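Local coordinates for protein lipid A deacylase PagL (Pseudomonas aeruginosa, PDB 2ERV) that hydrolyses the ester bond at the 3 position of lipid A in the outer membrane, releasing the primary fatty acyl chain from lipopolysaccharide, at residues Thr10-Met15 and Val93-Leu98; Thr46-Gly51 and Asp137-Tyr142; His126-Asn129 and Pro135-Gly138. One frame throughout, in Å; residues are numbered along the deposited sequence.

Interaction 1 of 3, residues Thr10-Met15 and Val93-Leu98; sequences TGQSGM and VGDQNL
Gln-12 and Gln-96 reach toward each other from opposite directions and stack their side-chain amides. The two planes are only 16° apart. Gln-96 OE1 lies 3.1 Å from Gln-12 CD, and this is the tight part of the contact. The two OE1 atoms are also close, but both are acceptors and no hydrogen bond joins them. A water donates to Gln-12 OE1 at 2.7 Å. The same water accepts from Asp-95 N at 2.9 Å, bridging the loops. Gln-96 NE2 donates instead to Gly-138 O, which fixes the turn of its amide. Both side chains bend at chi2 (74° in Gln-12, -55° in Gln-96), which lays one amide over the other.

The other side is looser. Asp-95 OD2 rests 3.6 Å from Gln-12 CB, while Asp-95 OD1 is bonded to Asp-52 N. In all, 144 Å² is buried, a small patch at the surface.

Each side is a tight turn. Thr-10 to Ser-13 is a type I turn, and Thr-10 OG1 accepts from Gly-14 N at 3.1 Å. Val-93 to Gln-96 is a type II' turn with Gly-94 at its second position. The first loop joins strands 2-9 and 15-24 of the barrel. The second is the hairpin of the short strands 92-93 and 96-97, which lies over Ile-139 of strand 139-149.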
ATOM      1  N   THR A  10       8.205  -3.497  -9.073  1.00 23.66           N
ATOM      2  CA  THR A  10       7.456  -2.486  -9.871  1.00 24.27           C
ATOM      3  C   THR A  10       7.005  -3.107 -11.201  1.00 25.08           C
ATOM      4  O   THR A  10       7.395  -4.229 -11.513  1.00 24.95           O
ATOM      5  CB  THR A  10       8.330  -1.292 -10.174  1.00 24.67           C
ATOM      6  OG1 THR A  10       9.441  -1.725 -10.991  1.00 23.62           O
ATOM      7  CG2 THR A  10       8.939  -0.696  -8.880  1.00 23.27           C
ATOM      8  N   GLY A  11       6.255  -2.370 -12.009  1.00 25.29           N
ATOM      9  CA  GLY A  11       5.987  -2.829 -13.393  1.00 27.48           C
ATOM     10  C   GLY A  11       7.253  -3.026 -14.242  1.00 29.04           C
ATOM     11  O   GLY A  11       7.240  -3.752 -15.256  1.00 29.39           O
ATOM     12  N   GLN A  12       8.346  -2.378 -13.836  1.00 28.98           N
ATOM     13  CA  GLN A  12       9.646  -2.451 -14.544  1.00 28.83           C
ATOM     14  C   GLN A  12      10.594  -3.497 -13.894  1.00 29.77           C
ATOM     15  O   GLN A  12      11.785  -3.587 -14.223  1.00 29.90           O
ATOM     16  CB  GLN A  12      10.289  -1.063 -14.567  1.00 29.03           C
ATOM     17  CG  GLN A  12       9.510  -0.021 -15.433  1.00 27.29           C
ATOM     18  CD  GLN A  12       8.209   0.468 -14.759  1.00 29.78           C
ATOM     19  OE1 GLN A  12       8.215   0.894 -13.584  1.00 25.06           O
ATOM     20  NE2 GLN A  12       7.095   0.421 -15.509  1.00 24.81           N
ATOM     21  N   SER A  13      10.044  -4.292 -12.988  1.00 29.33           N
ATOM     22  CA  SER A  13      10.778  -5.382 -12.316  1.00 31.12           C
ATOM     23  C   SER A  13      11.892  -4.902 -11.362  1.00 30.52           C
ATOM     24  O   SER A  13      12.838  -5.651 -11.094  1.00 32.57           O
ATOM     25  CB  SER A  13      11.333  -6.389 -13.352  1.00 31.47           C
ATOM     26  OG  SER A  13      10.293  -7.070 -14.052  1.00 34.06           O
ATOM     27  N   GLY A  14      11.796  -3.675 -10.849  1.00 28.50           N
ATOM     28  CA  GLY A  14      12.685  -3.241  -9.770  1.00 27.00           C
ATOM     29  C   GLY A  14      12.058  -3.614  -8.421  1.00 26.82           C
ATOM     30  O   GLY A  14      10.841  -3.699  -8.307  1.00 26.36           O
ATOM     31  N   MET A  15      12.871  -3.807  -7.391  1.00 25.82           N
ATOM     32  CA  MET A  15      12.369  -4.247  -6.041  1.00 25.54           C
ATOM     33  C   MET A  15      11.834  -3.039  -5.279  1.00 24.02           C
ATOM     34  O   MET A  15      12.309  -1.948  -5.504  1.00 25.33           O
ATOM     35  CB  MET A  15      13.529  -4.814  -5.221  1.00 25.90           C
ATOM     36  CG  MET A  15      14.141  -6.131  -5.760  1.00 29.40           C
ATOM     37  SD  MET A  15      12.859  -7.387  -6.032  1.00 34.38           S
ATOM     38  CE  MET A  15      12.163  -7.641  -4.392  1.00 34.20           C
ATOM     39  N   VAL A  93      12.313   7.843 -10.159  1.00 28.81           N
ATOM     40  CA  VAL A  93      12.307   6.666  -9.291  1.00 26.77           C
ATOM     41  C   VAL A  93      12.305   5.466 -10.226  1.00 27.08           C
ATOM     42  O   VAL A  93      11.527   5.426 -11.195  1.00 24.76           O
ATOM     43  CB  VAL A  93      11.015   6.624  -8.419  1.00 27.29           C
ATOM     44  CG1 VAL A  93      11.001   5.445  -7.442  1.00 23.60           C
ATOM     45  CG2 VAL A  93      10.846   7.956  -7.623  1.00 26.51           C
ATOM     46  N   GLY A  94      13.183   4.508  -9.957  1.00 25.63           N
ATOM     47  CA  GLY A  94      13.313   3.341 -10.791  1.00 26.79           C
ATOM     48  C   GLY A  94      13.578   3.789 -12.213  1.00 27.15           C
ATOM     49  O   GLY A  94      14.444   4.637 -12.435  1.00 26.54           O
ATOM     50  N   ASP A  95      12.802   3.267 -13.158  1.00 26.84           N
ATOM     51  CA  ASP A  95      12.905   3.673 -14.557  1.00 27.74           C
ATOM     52  C   ASP A  95      11.961   4.834 -14.879  1.00 27.78           C
ATOM     53  O   ASP A  95      11.758   5.130 -16.041  1.00 26.12           O
ATOM     54  CB  ASP A  95      12.521   2.507 -15.484  1.00 28.56           C
ATOM     55  CG  ASP A  95      13.542   1.393 -15.529  1.00 30.19           C
ATOM     56  OD1 ASP A  95      14.683   1.505 -14.994  1.00 28.74           O
ATOM     57  OD2 ASP A  95      13.252   0.321 -16.094  1.00 33.22           O
ATOM     58  N   GLN A  96      11.363   5.487 -13.872  1.00 27.41           N
ATOM     59  CA  GLN A  96      10.205   6.377 -14.104  1.00 26.39           C
ATOM     60  C   GLN A  96      10.495   7.844 -13.786  1.00 26.77           C
ATOM     61  O   GLN A  96      11.117   8.140 -12.797  1.00 26.38           O
ATOM     62  CB  GLN A  96       8.995   5.954 -13.251  1.00 26.24           C
ATOM     63  CG  GLN A  96       8.544   4.460 -13.372  1.00 26.37           C
ATOM     64  CD  GLN A  96       8.259   4.030 -14.811  1.00 29.57           C
ATOM     65  OE1 GLN A  96       9.078   3.334 -15.406  1.00 32.05           O
ATOM     66  NE2 GLN A  96       7.097   4.408 -15.346  1.00 26.57           N
ATOM     67  N   ASN A  97      10.027   8.756 -14.639  1.00 27.06           N
ATOM     68  CA  ASN A  97      10.066  10.180 -14.307  1.00 28.33           C
ATOM     69  C   ASN A  97       8.685  10.568 -13.865  1.00 28.05           C
ATOM     70  O   ASN A  97       7.764  10.671 -14.688  1.00 28.23           O
ATOM     71  CB  ASN A  97      10.529  10.996 -15.501  1.00 27.48           C
ATOM     72  CG  ASN A  97      10.674  12.493 -15.189  1.00 30.28           C
ATOM     73  OD1 ASN A  97      10.263  12.980 -14.150  1.00 34.49           O
ATOM     74  ND2 ASN A  97      11.208  13.221 -16.139  1.00 31.13           N
ATOM     75  N   LEU A  98       8.514  10.699 -12.555  1.00 28.17           N
ATOM     76  CA  LEU A  98       7.213  11.024 -11.974  1.00 29.25           C
ATOM     77  C   LEU A  98       6.766  12.473 -12.185  1.00 31.57           C
ATOM     78  O   LEU A  98       5.579  12.795 -12.014  1.00 32.43           O
ATOM     79  CB  LEU A  98       7.235  10.738 -10.486  1.00 29.64           C
ATOM     80  CG  LEU A  98       7.598   9.311 -10.060  1.00 28.41           C
ATOM     81  CD1 LEU A  98       7.563   9.264  -8.566  1.00 28.84           C
ATOM     82  CD2 LEU A  98       6.547   8.398 -10.672  1.00 28.20           C
TER
HETATM   83  O   HOH W   1      10.481   1.728 -12.442  1.00 24.02           O

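Interaction 2 of 3, residues Thr46-Gly51 and Asp137-Tyr142; sequences TYWEGG and DGIESY. With CXE (pentaethylene glycol monodecyl ether), chain E.
Ile-139 packs against the indole of Trp-48 inside the end of an antiparallel beta barrel. Their strands, 35-48 and 139-149, are not paired in the sheet. Strands 15-24 and 2-9 lie between them in its order. The short segments 46-48 and 139-142 pass 10.2 Å apart at 111°, so side chains make the contact and no hydrogen bond crosses it.

From CB, which points toward Trp-48, the isoleucine splits into two branches. CG1 stands opposite the backbone N (chi1 -167°) and lies 3.8 Å from Trp-48 CZ3. The chain stays extended at chi2 (169°), which carries CD1 along the six-membered ring to 3.7 Å from Trp-48 CE3. The other branch, CG2, is 4.0 Å from Trp-48 CH2. Every carbon beyond CB thus touches the indole, obliquely at CD1.

Next along the barrel wall, Ser-141 CB meets Trp-48 CH2 at 3.8 Å. Its OG turns to Thr-16 OG1. Trp-48 NE1 is bonded to Ser-59 OG, so the indole nitrogen is satisfied, and the bond limits how the ring can turn. Thr-46 CG2 covers part of one ring face, 3.4 Å above the plane.

The CB of Glu-140, an active-site residue, points away from Trp-48. Tyr-142 is part of a detergent pocket, where its CB approaches O20 of the pentaethylene glycol monodecyl ether. Glu-140 still meets the indole through its backbone: its O sits in the ring plane, at the edge, 3.6 Å from Trp-48 CZ3.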
ATOM      1  N   THR A  46       8.655   3.526   2.024  1.00 24.22           N
ATOM      2  CA  THR A  46       8.980   2.551   0.955  1.00 23.30           C
ATOM      3  C   THR A  46      10.324   2.890   0.411  1.00 24.32           C
ATOM      4  O   THR A  46      10.619   4.063   0.204  1.00 22.88           O
ATOM      5  CB  THR A  46       7.921   2.577  -0.188  1.00 24.24           C
ATOM      6  OG1 THR A  46       6.610   2.289   0.360  1.00 22.05           O
ATOM      7  CG2 THR A  46       8.181   1.477  -1.234  1.00 22.08           C
ATOM      8  N   TYR A  47      11.149   1.868   0.203  1.00 22.52           N
ATOM      9  CA  TYR A  47      12.374   2.060  -0.567  1.00 23.55           C
ATOM     10  C   TYR A  47      12.167   1.430  -1.947  1.00 21.78           C
ATOM     11  O   TYR A  47      11.627   0.327  -2.055  1.00 21.64           O
ATOM     12  CB  TYR A  47      13.578   1.380   0.137  1.00 24.59           C
ATOM     13  CG  TYR A  47      14.847   1.439  -0.669  1.00 27.10           C
ATOM     14  CD1 TYR A  47      15.611   2.592  -0.676  1.00 27.07           C
ATOM     15  CD2 TYR A  47      15.286   0.358  -1.413  1.00 30.72           C
ATOM     16  CE1 TYR A  47      16.769   2.677  -1.420  1.00 29.73           C
ATOM     17  CE2 TYR A  47      16.490   0.449  -2.175  1.00 30.38           C
ATOM     18  CZ  TYR A  47      17.190   1.611  -2.145  1.00 28.12           C
ATOM     19  OH  TYR A  47      18.366   1.758  -2.842  1.00 32.63           O
ATOM     20  N   TRP A  48      12.622   2.141  -2.972  1.00 20.77           N
ATOM     21  CA  TRP A  48      12.453   1.760  -4.361  1.00 21.86           C
ATOM     22  C   TRP A  48      13.835   1.597  -4.925  1.00 22.17           C
ATOM     23  O   TRP A  48      14.547   2.608  -5.020  1.00 23.55           O
ATOM     24  CB  TRP A  48      11.804   2.926  -5.145  1.00 20.98           C
ATOM     25  CG  TRP A  48      10.394   3.309  -4.621  1.00 21.30           C
ATOM     26  CD1 TRP A  48      10.109   4.102  -3.518  1.00 20.52           C
ATOM     27  CD2 TRP A  48       9.130   2.847  -5.109  1.00 22.63           C
ATOM     28  NE1 TRP A  48       8.743   4.181  -3.323  1.00 19.59           N
ATOM     29  CE2 TRP A  48       8.120   3.414  -4.287  1.00 20.40           C
ATOM     30  CE3 TRP A  48       8.730   2.012  -6.180  1.00 22.29           C
ATOM     31  CZ2 TRP A  48       6.748   3.173  -4.506  1.00 20.15           C
ATOM     32  CZ3 TRP A  48       7.399   1.795  -6.393  1.00 18.91           C
ATOM     33  CH2 TRP A  48       6.409   2.356  -5.565  1.00 19.70           C
ATOM     34  N   GLU A  49      14.169   0.395  -5.365  1.00 23.56           N
ATOM     35  CA  GLU A  49      15.417   0.099  -6.044  1.00 26.53           C
ATOM     36  C   GLU A  49      15.592   1.032  -7.241  1.00 26.84           C
ATOM     37  O   GLU A  49      14.607   1.379  -7.931  1.00 26.26           O
ATOM     38  CB  GLU A  49      15.433  -1.353  -6.520  1.00 26.75           C
ATOM     39  CG  GLU A  49      16.739  -1.795  -7.174  1.00 30.94           C
ATOM     40  CD  GLU A  49      16.680  -3.146  -7.871  1.00 31.58           C
ATOM     41  OE1 GLU A  49      15.617  -3.809  -7.929  1.00 34.33           O
ATOM     42  OE2 GLU A  49      17.752  -3.567  -8.373  1.00 38.82           O
ATOM     43  N   GLY A  50      16.836   1.449  -7.487  1.00 26.09           N
ATOM     44  CA  GLY A  50      17.113   2.382  -8.584  1.00 26.37           C
ATOM     45  C   GLY A  50      16.873   1.707  -9.912  1.00 27.87           C
ATOM     46  O   GLY A  50      16.710   0.502  -9.981  1.00 27.91           O
ATOM     47  N   GLY A  51      16.860   2.487 -10.988  1.00 27.48           N
ATOM     48  CA  GLY A  51      16.691   1.938 -12.316  1.00 29.19           C
ATOM     49  C   GLY A  51      17.358   2.932 -13.250  1.00 30.33           C
ATOM     50  O   GLY A  51      18.283   3.618 -12.849  1.00 28.81           O
ATOM     51  N   ASP A 137       5.039   9.790 -15.199  1.00 29.75           N
ATOM     52  CA  ASP A 137       5.163   8.428 -15.715  1.00 29.44           C
ATOM     53  C   ASP A 137       4.364   7.429 -14.847  1.00 28.57           C
ATOM     54  O   ASP A 137       4.032   6.331 -15.296  1.00 27.96           O
ATOM     55  CB  ASP A 137       6.606   7.960 -15.758  1.00 30.39           C
ATOM     56  CG  ASP A 137       7.419   8.578 -16.882  1.00 33.79           C
ATOM     57  OD1 ASP A 137       6.872   9.317 -17.737  1.00 35.06           O
ATOM     58  OD2 ASP A 137       8.638   8.313 -17.001  1.00 36.05           O
ATOM     59  N   GLY A 138       4.101   7.815 -13.610  1.00 28.49           N
ATOM     60  CA  GLY A 138       3.544   6.920 -12.574  1.00 26.88           C
ATOM     61  C   GLY A 138       4.536   5.804 -12.231  1.00 26.12           C
ATOM     62  O   GLY A 138       5.458   5.529 -12.994  1.00 27.01           O
ATOM     63  N   ILE A 139       4.324   5.120 -11.109  1.00 23.58           N
ATOM     64  CA  ILE A 139       5.075   3.904 -10.816  1.00 21.88           C
ATOM     65  C   ILE A 139       4.177   3.023  -9.914  1.00 22.40           C
ATOM     66  O   ILE A 139       3.248   3.517  -9.240  1.00 22.37           O
ATOM     67  CB  ILE A 139       6.396   4.247 -10.082  1.00 21.76           C
ATOM     68  CG1 ILE A 139       7.390   3.032 -10.038  1.00 21.48           C
ATOM     69  CG2 ILE A 139       6.094   4.799  -8.715  1.00 21.01           C
ATOM     70  CD1 ILE A 139       8.812   3.392  -9.570  1.00 21.26           C
ATOM     71  N   GLU A 140       4.473   1.730  -9.889  1.00 21.91           N
ATOM     72  CA  GLU A 140       3.605   0.780  -9.204  1.00 21.90           C
ATOM     73  C   GLU A 140       4.467  -0.122  -8.361  1.00 22.52           C
ATOM     74  O   GLU A 140       5.659  -0.294  -8.678  1.00 22.08           O
ATOM     75  CB  GLU A 140       2.849  -0.092 -10.218  1.00 21.00           C
ATOM     76  CG  GLU A 140       1.797   0.640 -11.086  1.00 23.19           C
ATOM     77  CD  GLU A 140       2.397   1.423 -12.262  1.00 27.45           C
ATOM     78  OE1 GLU A 140       3.213   0.838 -13.013  1.00 27.25           O
ATOM     79  OE2 GLU A 140       2.034   2.637 -12.443  1.00 26.61           O
ATOM     80  N   SER A 141       3.858  -0.713  -7.337  1.00 22.24           N
ATOM     81  CA  SER A 141       4.510  -1.712  -6.488  1.00 23.40           C
ATOM     82  C   SER A 141       3.492  -2.868  -6.300  1.00 23.12           C
ATOM     83  O   SER A 141       2.340  -2.657  -5.895  1.00 22.55           O
ATOM     84  CB  SER A 141       4.911  -1.096  -5.130  1.00 24.03           C
ATOM     85  OG  SER A 141       5.463  -2.091  -4.241  1.00 27.07           O
ATOM     86  N   TYR A 142       3.903  -4.072  -6.667  1.00 23.02           N
ATOM     87  CA  TYR A 142       3.084  -5.290  -6.483  1.00 23.00           C
ATOM     88  C   TYR A 142       3.765  -6.155  -5.429  1.00 23.31           C
ATOM     89  O   TYR A 142       4.872  -6.654  -5.665  1.00 21.07           O
ATOM     90  CB  TYR A 142       2.999  -6.069  -7.815  1.00 23.32           C
ATOM     91  CG  TYR A 142       2.477  -5.217  -8.973  1.00 25.48           C
ATOM     92  CD1 TYR A 142       1.106  -5.084  -9.189  1.00 26.37           C
ATOM     93  CD2 TYR A 142       3.349  -4.574  -9.850  1.00 21.86           C
ATOM     94  CE1 TYR A 142       0.596  -4.291 -10.232  1.00 25.62           C
ATOM     95  CE2 TYR A 142       2.854  -3.803 -10.914  1.00 24.82           C
ATOM     96  CZ  TYR A 142       1.468  -3.677 -11.087  1.00 25.21           C
ATOM     97  OH  TYR A 142       0.927  -2.902 -12.100  1.00 25.96           O
TER
HETATM   98  C10 CXE E 600      10.556 -10.748  -6.539  1.00 62.60           C
HETATM   99  O11 CXE E 600       9.719  -9.891  -5.759  1.00 61.99           O
HETATM  100  C12 CXE E 600       8.360 -10.010  -6.168  1.00 60.35           C
HETATM  101  C13 CXE E 600       7.508 -10.514  -5.006  1.00 59.98           C
HETATM  102  O14 CXE E 600       6.244  -9.863  -5.098  1.00 57.22           O
HETATM  103  C15 CXE E 600       5.135 -10.750  -5.115  1.00 56.26           C
HETATM  104  C16 CXE E 600       4.072 -10.170  -6.023  1.00 53.55           C
HETATM  105  O17 CXE E 600       2.826 -10.316  -5.373  1.00 53.93           O
HETATM  106  C18 CXE E 600       1.741 -10.406  -6.291  1.00 54.67           C
HETATM  107  C19 CXE E 600       0.749  -9.277  -6.054  1.00 54.82           C
HETATM  108  O20 CXE E 600       0.341  -8.776  -7.328  1.00 57.87           O
HETATM  109  C21 CXE E 600      -1.063  -8.887  -7.592  1.00 57.00           C
HETATM  110  C22 CXE E 600      -1.818  -8.122  -6.520  1.00 54.47           C
HETATM  111  O23 CXE E 600      -3.189  -7.967  -6.879  1.00 55.68           O
HETATM  112  C24 CXE E 600      -3.934  -7.483  -5.767  1.00 51.37           C
HETATM  113  C25 CXE E 600      -5.166  -8.354  -5.693  1.00 53.11           C
HETATM  114  O26 CXE E 600      -6.219  -7.582  -5.159  1.00 55.90           O

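Interaction 3 of 3, residues His126-Asn129 and Pro135-Gly138; sequences HYSN and PNDG
Ser-128 OG is gripped by two groups, His-126 NE2 at 2.7 Å and a water at 2.6 Å. The water in turn takes the N-H of Asn-136 ND2, and so ties the serine to the loop 135-138. Ser-128 CB touches the same asparagine, with Asn-136 OD1 3.3 Å away.

Asn-136 OD1 is itself taken by the backbone. Asn-129 N donates to it over 2.9 Å, nearly straight at 164°. The N-H comes from above the carbonyl plane, 38° out of it. The two asparagine side chains have their amides stacked, and Asn-129 OD1 is 3.1 Å from Asn-136 CG. Asn-136 CG stands opposite its own backbone N (chi1 -172°), which extends the amide over that of Asn-129.

His-126 and Ser-128 belong to a Ser-His-Glu catalytic triad and lie on barrel strand 119-128. Glu-140 is the third member, bonded at His-126 ND1, so the imidazole is held at both of its nitrogens. Asn-129 is critical for activity. Its buried ND2 is held by Lys-133 O and Ser-100 OG.

Gly-138 brings the loop back close to the strand. Its CA approaches the imidazole obliquely, 4.1 Å from His-126 CE1. The same CA makes a CA-H...O contact of 3.0 Å with Tyr-127 O.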
ATOM      1  N   HIS A 126      -0.420   1.992  -6.924  1.00 21.19           N
ATOM      2  CA  HIS A 126       0.035   2.874  -8.006  1.00 22.31           C
ATOM      3  C   HIS A 126       0.184   4.322  -7.559  1.00 22.43           C
ATOM      4  O   HIS A 126      -0.642   4.841  -6.799  1.00 22.20           O
ATOM      5  CB  HIS A 126      -0.967   2.775  -9.177  1.00 22.77           C
ATOM      6  CG  HIS A 126      -0.877   3.909 -10.156  1.00 21.73           C
ATOM      7  ND1 HIS A 126       0.089   3.969 -11.142  1.00 22.82           N
ATOM      8  CD2 HIS A 126      -1.656   5.009 -10.322  1.00 25.60           C
ATOM      9  CE1 HIS A 126      -0.094   5.068 -11.866  1.00 23.58           C
ATOM     10  NE2 HIS A 126      -1.132   5.725 -11.374  1.00 23.24           N
ATOM     11  N   TYR A 127       1.226   4.981  -8.042  1.00 22.11           N
ATOM     12  CA  TYR A 127       1.478   6.348  -7.640  1.00 23.84           C
ATOM     13  C   TYR A 127       1.566   7.215  -8.891  1.00 23.59           C
ATOM     14  O   TYR A 127       2.307   6.880  -9.816  1.00 24.29           O
ATOM     15  CB  TYR A 127       2.838   6.442  -6.911  1.00 22.84           C
ATOM     16  CG  TYR A 127       2.914   5.662  -5.616  1.00 23.57           C
ATOM     17  CD1 TYR A 127       2.616   6.281  -4.395  1.00 22.53           C
ATOM     18  CD2 TYR A 127       3.295   4.315  -5.614  1.00 24.49           C
ATOM     19  CE1 TYR A 127       2.693   5.564  -3.182  1.00 21.78           C
ATOM     20  CE2 TYR A 127       3.399   3.596  -4.401  1.00 22.46           C
ATOM     21  CZ  TYR A 127       3.085   4.233  -3.202  1.00 21.58           C
ATOM     22  OH  TYR A 127       3.168   3.545  -1.996  1.00 25.13           O
ATOM     23  N   SER A 128       0.806   8.309  -8.940  1.00 24.40           N
ATOM     24  CA  SER A 128       0.935   9.272 -10.067  1.00 24.21           C
ATOM     25  C   SER A 128       0.310  10.590  -9.643  1.00 24.57           C
ATOM     26  O   SER A 128      -0.203  10.660  -8.563  1.00 24.45           O
ATOM     27  CB  SER A 128       0.350   8.742 -11.381  1.00 24.98           C
ATOM     28  OG  SER A 128      -1.022   8.391 -11.208  1.00 26.35           O
ATOM     29  N   ASN A 129       0.341  11.613 -10.500  1.00 25.42           N
ATOM     30  CA  ASN A 129      -0.032  12.963 -10.074  1.00 27.71           C
ATOM     31  C   ASN A 129      -1.267  13.521 -10.811  1.00 27.95           C
ATOM     32  O   ASN A 129      -1.594  14.721 -10.701  1.00 28.66           O
ATOM     33  CB  ASN A 129       1.207  13.920 -10.133  1.00 27.52           C
ATOM     34  CG  ASN A 129       1.746  14.124 -11.561  1.00 30.07           C
ATOM     35  OD1 ASN A 129       0.975  14.271 -12.535  1.00 30.58           O
ATOM     36  ND2 ASN A 129       3.056  14.141 -11.695  1.00 25.99           N
ATOM     37  N   PRO A 135       6.416  14.604 -16.843  1.00 34.21           N
ATOM     38  CA  PRO A 135       5.692  13.653 -17.696  1.00 33.23           C
ATOM     39  C   PRO A 135       4.801  12.641 -16.946  1.00 32.83           C
ATOM     40  O   PRO A 135       4.228  11.734 -17.583  1.00 32.29           O
ATOM     41  CB  PRO A 135       6.821  12.903 -18.416  1.00 32.75           C
ATOM     42  CG  PRO A 135       7.913  12.920 -17.434  1.00 33.70           C
ATOM     43  CD  PRO A 135       7.842  14.253 -16.708  1.00 33.89           C
ATOM     44  N   ASN A 136       4.685  12.776 -15.630  1.00 31.50           N
ATOM     45  CA  ASN A 136       3.764  11.876 -14.874  1.00 31.08           C
ATOM     46  C   ASN A 136       3.853  10.411 -15.295  1.00 29.92           C
ATOM     47  O   ASN A 136       2.853   9.830 -15.737  1.00 29.25           O
ATOM     48  CB  ASN A 136       2.323  12.365 -15.057  1.00 30.80           C
ATOM     49  CG  ASN A 136       1.324  11.613 -14.155  1.00 31.52           C
ATOM     50  OD1 ASN A 136       1.672  11.193 -13.063  1.00 29.85           O
ATOM     51  ND2 ASN A 136       0.083  11.501 -14.600  1.00 27.91           N
ATOM     52  N   ASP A 137       5.039   9.790 -15.199  1.00 29.75           N
ATOM     53  CA  ASP A 137       5.163   8.428 -15.715  1.00 29.44           C
ATOM     54  C   ASP A 137       4.364   7.429 -14.847  1.00 28.57           C
ATOM     55  O   ASP A 137       4.032   6.331 -15.296  1.00 27.96           O
ATOM     56  CB  ASP A 137       6.606   7.960 -15.758  1.00 30.39           C
ATOM     57  CG  ASP A 137       7.419   8.578 -16.882  1.00 33.79           C
ATOM     58  OD1 ASP A 137       6.872   9.317 -17.737  1.00 35.06           O
ATOM     59  OD2 ASP A 137       8.638   8.313 -17.001  1.00 36.05           O
ATOM     60  N   GLY A 138       4.101   7.815 -13.610  1.00 28.49           N
ATOM     61  CA  GLY A 138       3.544   6.920 -12.574  1.00 26.88           C
ATOM     62  C   GLY A 138       4.536   5.804 -12.231  1.00 26.12           C
ATOM     63  O   GLY A 138       5.458   5.529 -12.994  1.00 27.01           O
TER
HETATM   64  O   HOH W   2      -2.027   9.871 -13.040  1.00 29.92           O

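The three contacts gather at one end of the barrel around the Ser-His-Glu triad. Interactions 2 and 3 share Asp-137 and Gly-138. Glu-140 OE2 of interaction 2 reaches His-126 ND1 of interaction 3 at 2.7 Å, so the triad spans both. Backbone pairing joins them too, with Ile-139 O 2.8 Å from Tyr-127 N. The hairpin of interaction 1 is tied to the shared residues: Asn-97 N is 2.8 Å from Asp-137 OD2. Its other loop is tied to interaction 2, with Met-15 N 2.8 Å from Glu-49 OE1. The side chain of Gln-12 comes within about 5 Å of that of Glu-140. Met-15, Tyr-142, His-126 and Ser-128 all line detergent pockets.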